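Local coordinates for membrane-bound protease PH1510 (PDB 6M4B), which cleaves proteins near hydrophobic or aromatic residues, degrading casein and a stomatin homolog in vitro, through this N-terminal serine protease domain, at residues D25-Y30 with Q61-S66. The protein carries 1 engineered substitution. Sequence-based numbering, arbitrary orientation.
Sequences DQFDRY and QRIQQS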
ATOM      1  N   ASP A  25       1.734   1.216 -16.802  1.00 67.48           N
ATOM      2  CA  ASP A  25       2.884   1.798 -17.584  1.00 62.06           C
ATOM      3  C   ASP A  25       2.587   3.244 -18.042  1.00 48.21           C
ATOM      4  O   ASP A  25       3.477   4.091 -18.009  1.00 49.26           O
ATOM      5  CB  ASP A  25       3.262   0.974 -18.833  1.00 61.35           C
ATOM      6  CG  ASP A  25       3.771  -0.407 -18.514  1.00 62.62           C
ATOM      7  OD1 ASP A  25       4.479  -0.616 -17.512  1.00 64.09           O
ATOM      8  OD2 ASP A  25       3.469  -1.307 -19.307  1.00 72.46           O
ATOM      9  N   GLN A  26       1.329   3.511 -18.400  1.00 44.49           N
ATOM     10  CA  GLN A  26       0.895   4.868 -18.740  1.00 47.70           C
ATOM     11  C   GLN A  26       1.088   5.847 -17.553  1.00 52.44           C
ATOM     12  O   GLN A  26       1.782   6.839 -17.714  1.00 53.59           O
ATOM     13  CB  GLN A  26      -0.543   4.894 -19.202  1.00 50.47           C
ATOM     14  CG  GLN A  26      -0.811   4.085 -20.471  1.00 57.67           C
ATOM     15  CD  GLN A  26      -2.271   4.156 -20.868  1.00 70.55           C
ATOM     16  OE1 GLN A  26      -3.055   3.235 -20.603  1.00 74.54           O
ATOM     17  NE2 GLN A  26      -2.670   5.296 -21.420  1.00 83.78           N
ATOM     18  N   PHE A  27       0.529   5.536 -16.372  1.00 50.62           N
ATOM     19  CA  PHE A  27       0.767   6.343 -15.147  1.00 46.47           C
ATOM     20  C   PHE A  27       2.230   6.435 -14.844  1.00 50.22           C
ATOM     21  O   PHE A  27       2.728   7.509 -14.464  1.00 50.69           O
ATOM     22  CB  PHE A  27       0.075   5.752 -13.894  1.00 41.97           C
ATOM     23  CG  PHE A  27      -1.386   6.083 -13.756  1.00 38.29           C
ATOM     24  CD1 PHE A  27      -1.790   7.164 -13.003  1.00 43.53           C
ATOM     25  CD2 PHE A  27      -2.354   5.292 -14.311  1.00 42.00           C
ATOM     26  CE1 PHE A  27      -3.135   7.448 -12.813  1.00 41.86           C
ATOM     27  CE2 PHE A  27      -3.706   5.576 -14.139  1.00 42.49           C
ATOM     28  CZ  PHE A  27      -4.092   6.654 -13.374  1.00 40.50           C
ATOM     29  N   ASP A  28       2.950   5.320 -14.962  1.00 49.39           N
ATOM     30  CA  ASP A  28       4.404   5.394 -14.664  1.00 51.63           C
ATOM     31  C   ASP A  28       5.120   6.404 -15.595  1.00 51.27           C
ATOM     32  O   ASP A  28       5.954   7.216 -15.139  1.00 45.10           O
ATOM     33  CB  ASP A  28       5.073   4.025 -14.767  1.00 47.38           C
ATOM     34  CG  ASP A  28       6.529   4.036 -14.348  1.00 48.19           C
ATOM     35  OD1 ASP A  28       6.939   4.807 -13.462  1.00 44.95           O
ATOM     36  OD2 ASP A  28       7.309   3.227 -14.910  1.00 66.13           O
ATOM     37  N   ARG A  29       4.791   6.341 -16.882  1.00 44.91           N
ATOM     38  CA  ARG A  29       5.483   7.178 -17.874  1.00 57.28           C
ATOM     39  C   ARG A  29       5.136   8.646 -17.645  1.00 53.29           C
ATOM     40  O   ARG A  29       6.047   9.467 -17.490  1.00 55.83           O
ATOM     41  CB  ARG A  29       5.133   6.737 -19.316  1.00 63.04           C
ATOM     42  CG  ARG A  29       5.833   7.513 -20.434  1.00 73.37           C
ATOM     43  CD  ARG A  29       5.485   6.958 -21.855  1.00 81.39           C
ATOM     44  NE  ARG A  29       5.654   8.011 -22.877  1.00 90.50           N
ATOM     45  CZ  ARG A  29       4.727   8.908 -23.242  1.00 89.49           C
ATOM     46  NH1 ARG A  29       5.022   9.804 -24.183  1.00 92.73           N
ATOM     47  NH2 ARG A  29       3.516   8.932 -22.687  1.00 85.53           N
ATOM     48  N   TYR A  30       3.833   8.952 -17.587  1.00 47.66           N
ATOM     49  CA  TYR A  30       3.360  10.329 -17.403  1.00 48.44           C
ATOM     50  C   TYR A  30       3.900  10.961 -16.096  1.00 49.31           C
ATOM     51  O   TYR A  30       4.344  12.104 -16.062  1.00 47.32           O
ATOM     52  CB  TYR A  30       1.834  10.378 -17.380  1.00 47.68           C
ATOM     53  CG  TYR A  30       1.125  10.082 -18.685  1.00 51.97           C
ATOM     54  CD1 TYR A  30       1.560  10.634 -19.889  1.00 58.69           C
ATOM     55  CD2 TYR A  30      -0.028   9.289 -18.713  1.00 56.24           C
ATOM     56  CE1 TYR A  30       0.885  10.384 -21.086  1.00 58.17           C
ATOM     57  CE2 TYR A  30      -0.714   9.036 -19.899  1.00 59.44           C
ATOM     58  CZ  TYR A  30      -0.246   9.583 -21.093  1.00 61.05           C
ATOM     59  OH  TYR A  30      -0.910   9.347 -22.287  1.00 57.43           O
ATOM     60  N   GLN A  61       0.317   2.838  -5.558  1.00 44.47           N
ATOM     61  CA  GLN A  61       1.623   2.946  -4.922  1.00 48.60           C
ATOM     62  C   GLN A  61       2.574   3.858  -5.725  1.00 46.43           C
ATOM     63  O   GLN A  61       3.412   4.535  -5.156  1.00 42.07           O
ATOM     64  CB  GLN A  61       2.265   1.566  -4.682  1.00 49.97           C
ATOM     65  CG  GLN A  61       2.883   1.457  -3.272  1.00 59.46           C
ATOM     66  CD  GLN A  61       4.327   1.111  -3.288  1.00 63.38           C
ATOM     67  OE1 GLN A  61       4.991   1.259  -4.310  1.00 70.93           O
ATOM     68  NE2 GLN A  61       4.840   0.683  -2.155  1.00 64.72           N
ATOM     69  N   ARG A  62       2.448   3.868  -7.033  1.00 43.28           N
ATOM     70  CA  ARG A  62       3.249   4.810  -7.836  1.00 46.33           C
ATOM     71  C   ARG A  62       2.903   6.275  -7.493  1.00 41.88           C
ATOM     72  O   ARG A  62       3.795   7.094  -7.303  1.00 45.36           O
ATOM     73  CB  ARG A  62       3.017   4.563  -9.314  1.00 43.83           C
ATOM     74  CG  ARG A  62       3.858   5.394 -10.251  1.00 46.37           C
ATOM     75  CD  ARG A  62       5.323   5.130 -10.035  1.00 46.94           C
ATOM     76  NE  ARG A  62       6.131   5.983 -10.872  1.00 51.34           N
ATOM     77  CZ  ARG A  62       6.687   7.138 -10.524  1.00 56.19           C
ATOM     78  NH1 ARG A  62       6.514   7.681  -9.311  1.00 59.33           N
ATOM     79  NH2 ARG A  62       7.449   7.767 -11.425  1.00 51.63           N
ATOM     80  N   ILE A  63       1.616   6.557  -7.373  1.00 37.51           N
ATOM     81  CA  ILE A  63       1.165   7.875  -6.947  1.00 36.18           C
ATOM     82  C   ILE A  63       1.682   8.207  -5.550  1.00 41.63           C
ATOM     83  O   ILE A  63       2.212   9.299  -5.327  1.00 37.81           O
ATOM     84  CB  ILE A  63      -0.353   7.971  -7.028  1.00 37.30           C
ATOM     85  CG1 ILE A  63      -0.756   7.927  -8.508  1.00 36.93           C
ATOM     86  CG2 ILE A  63      -0.884   9.225  -6.338  1.00 36.54           C
ATOM     87  CD1 ILE A  63      -2.204   7.661  -8.751  1.00 41.20           C
ATOM     88  N   GLN A  64       1.617   7.262  -4.623  1.00 42.15           N
ATOM     89  CA  GLN A  64       2.043   7.546  -3.275  1.00 45.34           C
ATOM     90  C   GLN A  64       3.523   7.884  -3.157  1.00 47.61           C
ATOM     91  O   GLN A  64       3.886   8.623  -2.266  1.00 39.70           O
ATOM     92  CB  GLN A  64       1.700   6.389  -2.331  1.00 54.36           C
ATOM     93  CG  GLN A  64       0.209   6.286  -1.996  1.00 62.76           C
ATOM     94  CD  GLN A  64      -0.099   5.068  -1.120  1.00 68.37           C
ATOM     95  OE1 GLN A  64       0.560   4.021  -1.241  1.00 84.41           O
ATOM     96  NE2 GLN A  64      -1.098   5.188  -0.245  1.00 62.52           N
ATOM     97  N   GLN A  65       4.370   7.268  -3.985  1.00 50.83           N
ATOM     98  CA  GLN A  65       5.822   7.525  -4.007  1.00 56.68           C
ATOM     99  C   GLN A  65       6.185   8.692  -4.945  1.00 50.84           C
ATOM    100  O   GLN A  65       7.340   9.006  -5.071  1.00 47.41           O
ATOM    101  CB  GLN A  65       6.616   6.277  -4.490  1.00 65.69           C
ATOM    102  CG  GLN A  65       6.386   4.938  -3.766  1.00 75.69           C
ATOM    103  CD  GLN A  65       6.968   4.893  -2.364  1.00 88.14           C
ATOM    104  OE1 GLN A  65       6.650   5.721  -1.514  1.00 85.43           O
ATOM    105  NE2 GLN A  65       7.801   3.899  -2.106  1.00 95.86           N
ATOM    106  N   SER A  66       5.217   9.243  -5.660  1.00 47.42           N
ATOM    107  CA  SER A  66       5.457  10.337  -6.588  1.00 47.76           C
ATOM    108  C   SER A  66       6.184  11.466  -5.909  1.00 43.18           C
ATOM    109  O   SER A  66       5.855  11.841  -4.808  1.00 41.21           O
ATOM    110  CB  SER A  66       4.143  10.870  -7.208  1.00 44.70           C
ATOM    111  OG  SER A  66       4.421  11.928  -8.127  1.00 43.06           O
TER
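Two neighbouring helices on one side of the parallel sheet, 21-36 and 53-64, meet where Asp-28 forms a salt bridge with Arg-62 and Phe-27 touches Ile-63. Arg-62 holds CG anti to its own N (chi1 -176°) and bends at chi2, which brings NE within 3.0 Å of Asp-28 OD1. The bond is nearly straight, 166° at the hydrogen; the oxygen lies at the edge of the guanidinium, close to its plane, and is approached on its anti side, somewhat out of the carboxylate plane. Carboxylate and guanidinium planes stand 66° apart, and a single N-H makes the bridge, with Arg-62 NH2 3.6 Å from Asp-28 OD1. That NH2 goes further along helix 21-36, to a salt bridge with Glu-35 and a hydrogen bond to Thr-32. With Arg-62 replaced by an alanine, Asp-28 and Glu-35 would probably lose their shared cation, and the link between the helices would weaken. Nearer the sheet, Ile-63 CD1 comes obliquely to the Phe-27 ring, 4.2 Å from CE1, while Phe-27 also packs on Ile-15 of strand 9-16. Buried apolar contact beneath a more exposed ion pair joins adjacent helices of the alpha/beta ClpP/crotonase-type fold.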